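Local coordinates for protein UL16 (Human herpesvirus 5 strain ad169, PDB 2WY3) that helps human cytomegalovirus evade natural killer cells by sequestering diverse ligands of the host receptor KLRK1 inside the cell, including ULBP1 and ULBP2, at residues D113-E118 against T122-R127. Sequence-based numbering, arbitrary orientation.
Sequences DCLRCE and TKIIER
R116 and K123 form a hydrogen-bonded antiparallel pair in a beta hairpin, with K123 N 2.7 Å from R116 O, and R116 N donates a hydrogen bond back to K123 O. The hairpin belongs to the larger sheet of this ectodomain, an immunoglobulin-like beta sandwich. Further along, a beta bulge at I125 interrupts the pairing. I125 N donates to C114 O, and C114 N donates to E126 O at 2.9 Å. The extra residue shifts the register by one, and D113 lies opposite R127 in a non-hydrogen-bonded pair.

At the bulge, I125 CG1 lies between its backbone N and carbonyl carbon (chi1 65°). It packs against C114 CB at 3.8 Å. C114 SG is disulfide-bonded to C38, which ties the hairpin to strand 34-41 of the other sheet. L115 and I124 lie side by side on the opposite face, with L115 CD2 4.1 Å from I124 CG1. Near the turn, E118 crosses K123, and the lysine CG rests on E118 CB at 3.7 Å. R116 NE forms a salt bridge with E47 OE2.

The buried D113 and R127 form a salt bridge. D113 OD2 forms a second salt bridge, with R111 NE. A bend at chi3 (-70°) turns the R127 guanidinium, and its NE meets D113 OD1 on the syn side at 2.8 Å, with an N-H...O angle of 171°.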
loop_
_atom_site.group_PDB
_atom_site.type_symbol
_atom_site.label_atom_id
_atom_site.label_comp_id
_atom_site.label_asym_id
_atom_site.label_seq_id
_atom_site.Cartn_x
_atom_site.Cartn_y
_atom_site.Cartn_z
ATOM N N ASP B 113 2.623 -5.587 -16.548
ATOM C CA ASP B 113 1.260 -6.062 -16.799
ATOM C C ASP B 113 0.844 -7.017 -15.683
ATOM O O ASP B 113 1.439 -8.084 -15.533
ATOM C CB ASP B 113 1.177 -6.803 -18.145
ATOM C CG ASP B 113 1.316 -5.869 -19.346
ATOM O OD1 ASP B 113 0.780 -4.749 -19.292
ATOM O OD2 ASP B 113 1.961 -6.245 -20.346
ATOM N N CYS B 114 -0.172 -6.642 -14.913
ATOM C CA CYS B 114 -0.711 -7.538 -13.887
ATOM C C CYS B 114 -1.686 -8.496 -14.529
ATOM O O CYS B 114 -2.679 -8.077 -15.125
ATOM C CB CYS B 114 -1.402 -6.751 -12.787
ATOM S SG CYS B 114 -0.159 -5.830 -11.825
ATOM N N LEU B 115 -1.401 -9.791 -14.386
ATOM C CA LEU B 115 -2.028 -10.822 -15.194
ATOM C C LEU B 115 -3.032 -11.609 -14.394
ATOM O O LEU B 115 -2.853 -11.799 -13.197
ATOM C CB LEU B 115 -0.968 -11.823 -15.676
ATOM C CG LEU B 115 0.232 -11.260 -16.440
ATOM C CD1 LEU B 115 1.137 -12.416 -16.887
ATOM C CD2 LEU B 115 -0.244 -10.451 -17.630
ATOM N N ARG B 116 -4.071 -12.074 -15.077
ATOM C CA ARG B 116 -5.022 -13.033 -14.512
ATOM C C ARG B 116 -5.633 -13.859 -15.623
ATOM O O ARG B 116 -5.890 -13.352 -16.710
ATOM C CB ARG B 116 -6.157 -12.326 -13.765
ATOM C CG ARG B 116 -6.885 -13.253 -12.778
ATOM C CD ARG B 116 -7.881 -12.506 -11.894
ATOM N NE ARG B 116 -8.274 -13.366 -10.768
ATOM C CZ ARG B 116 -8.998 -12.966 -9.733
ATOM N NH1 ARG B 116 -9.431 -11.709 -9.665
ATOM N NH2 ARG B 116 -9.292 -13.824 -8.768
ATOM N N CYS B 117 -5.936 -15.112 -15.315
ATOM C CA CYS B 117 -6.604 -15.989 -16.266
ATOM C C CYS B 117 -8.113 -15.964 -16.033
ATOM O O CYS B 117 -8.570 -16.179 -14.916
ATOM C CB CYS B 117 -6.066 -17.410 -16.106
ATOM S SG CYS B 117 -6.684 -18.586 -17.318
ATOM N N GLU B 118 -8.881 -15.697 -17.082
ATOM C CA GLU B 118 -10.332 -15.733 -16.967
ATOM C C GLU B 118 -10.888 -16.544 -18.134
ATOM O O GLU B 118 -10.539 -16.301 -19.292
ATOM C CB GLU B 118 -10.920 -14.320 -16.959
ATOM C CG GLU B 118 -12.449 -14.311 -17.001
ATOM C CD GLU B 118 -13.039 -12.953 -17.355
ATOM O OE1 GLU B 118 -12.324 -11.933 -17.248
ATOM O OE2 GLU B 118 -14.227 -12.905 -17.741
ATOM N N THR B 122 -5.820 -15.138 -21.130
ATOM C CA THR B 122 -5.029 -14.178 -20.366
ATOM C C THR B 122 -5.666 -12.788 -20.376
ATOM O O THR B 122 -5.976 -12.237 -21.440
ATOM C CB THR B 122 -3.587 -14.107 -20.905
ATOM O OG1 THR B 122 -2.992 -15.409 -20.827
ATOM C CG2 THR B 122 -2.762 -13.138 -20.088
ATOM N N LYS B 123 -5.871 -12.231 -19.184
ATOM C CA LYS B 123 -6.359 -10.856 -19.042
ATOM C C LYS B 123 -5.271 -10.009 -18.420
ATOM O O LYS B 123 -4.420 -10.521 -17.690
ATOM C CB LYS B 123 -7.572 -10.809 -18.114
ATOM C CG LYS B 123 -8.624 -11.854 -18.426
ATOM C CD LYS B 123 -9.263 -11.598 -19.772
ATOM C CE LYS B 123 -10.329 -10.522 -19.684
ATOM N NZ LYS B 123 -11.116 -10.427 -20.951
ATOM N N ILE B 124 -5.295 -8.709 -18.701
ATOM C CA ILE B 124 -4.410 -7.796 -18.010
ATOM C C ILE B 124 -5.271 -6.866 -17.190
ATOM O O ILE B 124 -6.034 -6.068 -17.744
ATOM C CB ILE B 124 -3.536 -6.979 -18.977
ATOM C CG1 ILE B 124 -2.592 -7.914 -19.742
ATOM C CG2 ILE B 124 -2.741 -5.943 -18.188
ATOM C CD1 ILE B 124 -1.820 -7.229 -20.894
ATOM N N ILE B 125 -5.212 -6.995 -15.872
ATOM C CA ILE B 125 -6.131 -6.180 -15.064
ATOM C C ILE B 125 -5.622 -4.752 -14.916
ATOM O O ILE B 125 -6.405 -3.806 -14.773
ATOM C CB ILE B 125 -6.444 -6.814 -13.699
ATOM C CG1 ILE B 125 -5.200 -6.884 -12.820
ATOM C CG2 ILE B 125 -7.041 -8.203 -13.884
ATOM C CD1 ILE B 125 -5.523 -7.346 -11.400
ATOM N N GLU B 126 -4.309 -4.594 -14.975
ATOM C CA GLU B 126 -3.706 -3.260 -14.906
ATOM C C GLU B 126 -2.366 -3.254 -15.601
ATOM O O GLU B 126 -1.591 -4.199 -15.478
ATOM C CB GLU B 126 -3.528 -2.824 -13.446
ATOM C CG GLU B 126 -2.954 -1.424 -13.300
ATOM C CD GLU B 126 -2.959 -0.908 -11.857
ATOM O OE1 GLU B 126 -3.702 -1.446 -10.996
ATOM O OE2 GLU B 126 -2.205 0.049 -11.590
ATOM N N ARG B 127 -2.099 -2.181 -16.333
ATOM C CA ARG B 127 -0.833 -2.027 -17.038
ATOM C C ARG B 127 -0.201 -0.722 -16.595
ATOM O O ARG B 127 -0.855 0.325 -16.584
ATOM C CB ARG B 127 -1.067 -2.009 -18.552
ATOM C CG ARG B 127 0.137 -1.489 -19.372
ATOM C CD ARG B 127 -0.160 -1.648 -20.857
ATOM N NE ARG B 127 -0.155 -3.055 -21.257
ATOM C CZ ARG B 127 -0.630 -3.513 -22.411
ATOM N NH1 ARG B 127 -1.192 -2.681 -23.288
ATOM N NH2 ARG B 127 -0.556 -4.808 -22.682
#